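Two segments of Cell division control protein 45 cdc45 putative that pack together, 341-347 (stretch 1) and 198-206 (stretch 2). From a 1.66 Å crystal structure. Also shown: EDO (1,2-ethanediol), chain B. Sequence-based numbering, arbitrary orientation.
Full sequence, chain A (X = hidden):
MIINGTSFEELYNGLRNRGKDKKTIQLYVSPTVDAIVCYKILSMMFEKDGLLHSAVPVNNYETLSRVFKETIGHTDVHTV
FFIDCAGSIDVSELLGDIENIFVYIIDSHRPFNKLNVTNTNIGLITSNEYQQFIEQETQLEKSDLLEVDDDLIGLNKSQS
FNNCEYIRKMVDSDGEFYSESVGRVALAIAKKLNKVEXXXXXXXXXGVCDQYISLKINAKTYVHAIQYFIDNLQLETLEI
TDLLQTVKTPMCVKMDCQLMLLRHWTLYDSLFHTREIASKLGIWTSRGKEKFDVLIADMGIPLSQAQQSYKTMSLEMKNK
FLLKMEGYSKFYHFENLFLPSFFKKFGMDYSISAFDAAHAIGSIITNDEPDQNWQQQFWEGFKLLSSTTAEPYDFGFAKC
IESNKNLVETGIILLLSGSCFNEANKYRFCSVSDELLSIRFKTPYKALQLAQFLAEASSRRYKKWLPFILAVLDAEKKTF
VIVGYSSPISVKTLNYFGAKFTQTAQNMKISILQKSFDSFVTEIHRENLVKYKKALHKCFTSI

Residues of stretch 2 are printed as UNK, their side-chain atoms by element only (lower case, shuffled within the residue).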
# COMPACT_ATOMS: atom_id res chain seq x y z
N SER A 341 -16.34 2.01 8.54
CA SER A 341 -15.20 2.92 8.55
C SER A 341 -14.87 3.31 9.99
O SER A 341 -15.78 3.51 10.81
CB SER A 341 -15.49 4.19 7.75
OG SER A 341 -15.35 3.99 6.37
N PHE A 342 -13.58 3.42 10.28
CA PHE A 342 -13.08 3.87 11.59
C PHE A 342 -12.70 5.34 11.46
O PHE A 342 -11.98 5.72 10.53
CB PHE A 342 -11.88 3.00 11.98
CG PHE A 342 -11.41 3.20 13.38
CD1 PHE A 342 -10.60 4.26 13.70
CD2 PHE A 342 -11.79 2.32 14.39
CE1 PHE A 342 -10.17 4.47 15.01
CE2 PHE A 342 -11.40 2.52 15.69
CZ PHE A 342 -10.56 3.59 16.00
N PHE A 343 -13.19 6.17 12.37
CA PHE A 343 -13.02 7.61 12.30
C PHE A 343 -12.31 8.14 13.54
O PHE A 343 -12.47 7.62 14.64
CB PHE A 343 -14.37 8.35 12.19
CG PHE A 343 -15.07 8.19 10.87
CD1 PHE A 343 -15.86 7.09 10.60
CD2 PHE A 343 -14.98 9.19 9.90
CE1 PHE A 343 -16.52 6.97 9.39
CE2 PHE A 343 -15.62 9.08 8.70
CZ PHE A 343 -16.41 7.97 8.44
N LYS A 344 -11.52 9.19 13.35
CA LYS A 344 -10.98 9.96 14.47
C LYS A 344 -11.39 11.42 14.29
O LYS A 344 -11.31 11.96 13.18
CB LYS A 344 -9.45 9.84 14.53
CG LYS A 344 -8.82 10.70 15.62
CD LYS A 344 -7.31 10.59 15.61
CE LYS A 344 -6.68 11.66 16.52
NZ LYS A 344 -7.12 11.52 17.91
N LYS A 345 -11.83 12.04 15.39
CA LYS A 345 -12.23 13.44 15.37
C LYS A 345 -11.01 14.36 15.44
O LYS A 345 -10.13 14.16 16.28
CB LYS A 345 -13.16 13.73 16.54
CG LYS A 345 -13.94 15.03 16.41
CD LYS A 345 -14.90 15.20 17.57
CE LYS A 345 -15.83 16.38 17.38
NZ LYS A 345 -16.76 16.52 18.53
N PHE A 346 -10.95 15.33 14.55
CA PHE A 346 -9.90 16.35 14.51
C PHE A 346 -10.61 17.69 14.73
O PHE A 346 -11.23 18.22 13.80
CB PHE A 346 -9.14 16.33 13.20
CG PHE A 346 -8.37 15.06 12.95
CD1 PHE A 346 -7.13 14.86 13.55
CD2 PHE A 346 -8.86 14.09 12.12
CE1 PHE A 346 -6.42 13.71 13.30
CE2 PHE A 346 -8.14 12.93 11.86
CZ PHE A 346 -6.92 12.74 12.47
N GLY A 347 -10.51 18.24 15.94
CA GLY A 347 -11.26 19.44 16.25
C GLY A 347 -12.75 19.17 16.13
O GLY A 347 -13.31 18.34 16.86
N UNK A 198 -4.58 5.07 23.50
CA UNK A 198 -5.74 4.78 22.66
C UNK A 198 -5.58 5.32 21.23
O UNK A 198 -6.19 4.77 20.32
n UNK A 198 -8.61 4.66 25.00
c UNK A 198 -7.43 4.43 24.48
o UNK A 198 -6.67 3.56 24.92
c UNK A 198 -7.00 5.29 23.31
N UNK A 199 -4.71 6.33 21.02
CA UNK A 199 -4.43 6.77 19.65
C UNK A 199 -3.87 5.65 18.78
O UNK A 199 -3.97 5.69 17.55
o UNK A 199 -3.42 10.26 20.10
o UNK A 199 -5.29 9.38 19.36
c UNK A 199 -4.10 9.29 19.72
c UNK A 199 -3.43 7.93 19.68
N UNK A 200 -3.22 4.66 19.40
CA UNK A 200 -2.66 3.54 18.64
C UNK A 200 -3.74 2.81 17.82
O UNK A 200 -3.44 2.19 16.79
c UNK A 200 1.62 2.83 21.88
se UNK A 200 -0.00 1.86 21.49
c UNK A 200 -0.72 3.11 20.21
c UNK A 200 -1.97 2.57 19.57
N UNK A 201 -4.99 2.89 18.23
CA UNK A 201 -6.05 2.24 17.46
C UNK A 201 -6.34 2.98 16.15
O UNK A 201 -6.66 2.35 15.13
c UNK A 201 -7.32 2.12 18.30
o UNK A 201 -6.84 -2.06 22.13
c UNK A 201 -7.58 -0.29 19.02
c UNK A 201 -7.20 1.01 19.34
c UNK A 201 -6.57 0.24 21.54
c UNK A 201 -6.97 -1.04 21.20
c UNK A 201 -7.46 -1.31 19.95
c UNK A 201 -6.68 1.25 20.61
N UNK A 202 -6.28 4.31 16.16
CA UNK A 202 -6.35 5.08 14.92
C UNK A 202 -5.25 4.67 13.96
O UNK A 202 -5.50 4.39 12.78
c UNK A 202 -8.85 7.55 11.48
c UNK A 202 -7.12 9.19 11.05
c UNK A 202 -6.48 8.74 12.21
c UNK A 202 -8.22 7.12 12.64
c UNK A 202 -5.09 8.42 13.92
c UNK A 202 -8.30 8.58 10.71
c UNK A 202 -6.10 7.52 14.10
c UNK A 202 -6.25 6.57 15.25
n UNK A 202 -5.32 9.17 12.81
c UNK A 202 -7.00 7.70 13.01
N UNK A 203 -4.01 4.61 14.45
CA UNK A 203 -2.90 4.19 13.59
C UNK A 203 -3.11 2.77 13.11
O UNK A 203 -2.97 2.47 11.93
c UNK A 203 -0.91 8.36 15.81
c UNK A 203 -1.78 6.86 14.16
c UNK A 203 -0.46 7.27 16.55
c UNK A 203 -1.35 5.76 14.87
c UNK A 203 -0.68 5.98 16.07
c UNK A 203 -1.57 8.16 14.62
c UNK A 203 -1.59 4.35 14.36
o UNK A 203 -0.72 9.63 16.25
N UNK A 204 -3.48 1.86 14.03
CA UNK A 204 -3.70 0.48 13.62
C UNK A 204 -4.82 0.38 12.59
O UNK A 204 -4.76 -0.46 11.67
c UNK A 204 -4.02 -0.38 14.84
N UNK A 205 -5.89 1.17 12.76
CA UNK A 205 -6.96 1.17 11.76
C UNK A 205 -6.44 1.59 10.39
O UNK A 205 -6.78 0.96 9.37
c UNK A 205 -8.10 2.10 12.20
N UNK A 206 -5.57 2.61 10.35
CA UNK A 206 -4.98 3.05 9.09
C UNK A 206 -4.16 1.93 8.47
O UNK A 206 -4.20 1.72 7.24
c UNK A 206 -3.27 4.63 8.06
c UNK A 206 -4.13 4.32 9.30
c UNK A 206 -4.38 6.71 10.12
c UNK A 206 -5.07 5.47 9.67
C1 EDO B . -12.05 6.58 21.88
O1 EDO B . -12.86 5.63 21.58
C2 EDO B . -11.00 6.04 22.86
O2 EDO B . -10.30 7.15 23.38

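Position 198 carries four side-chain atoms: two carbons, the second bearing one oxygen and one nitrogen. That is an amide on a short stem, N198. It stays out of reach of the strand, and its ND2 makes a weak hydrogen bond of 3.4 Å to O2 of the bound ethanediol.

Position 199 has two carbons, the second carrying two oxygens, so a carboxylate: D199. One oxygen, OD1, lies 3.2 Å from K344 NZ, a hydrogen bond within a salt bridge.

Position 200 is an unbranched run of two carbons, a selenium and a terminal carbon. This is selenomethionine at M200, and it makes no contact with stretch 1.

At position 201 one carbon leads to a six-carbon ring bearing an oxygen, the mark of Y201. Its ring leads away from the strand; what it offers F342 is the near end, with CB 4.2 Å from F342 CZ and the backbone O over one face of the F342 ring.

Position 202 shows one carbon and then fused five- and six-membered rings holding eight carbons and one nitrogen, with K344 CB over one face and the carbonyl O of F342 at the edge. Only an indole fits: W202.

Position 203 repeats the pattern of a six-carbon ring with one oxygen, giving Y203. Its CA-to-CB bond points away from the strand, and it makes no contact with stretch 1.

Position 204 has a single carbon, A204, out of reach.

Position 205 also has one carbon, but this one points toward the strand and sits 3.6 Å from F342 CD1: A205. Its CB forms an off-centre CH-pi contact with the F342 ring, 4.0 Å from the centroid.

Position 206 has four carbons, forked at the first with one arm two carbons long: I206, also without contact to stretch 1.

The strand alternates, F342 and K344 toward the helix and F343 away; the helix answers with the residues its turns bring to this face, Y201, W202 and A205, while the end of the D199 side chain comes nearer. W202 is the centrepiece, with more of its surface covered by the other stretch than any other residue here. K344 runs extended (chi1 to chi3 all t) across its face, with CD 3.6 Å from the centroid of the five-membered ring (CD2, CE2, NE1, CD1, CG), and then delivers its charge to D199. The lysine thus spends its methylenes on the indole and its ammonium on the carboxylate. F346 adds an offset edge-to-face pair, its CZ 3.8 Å from W202 CZ2.

Stretch 2 (198-206) NDMYWYAAI
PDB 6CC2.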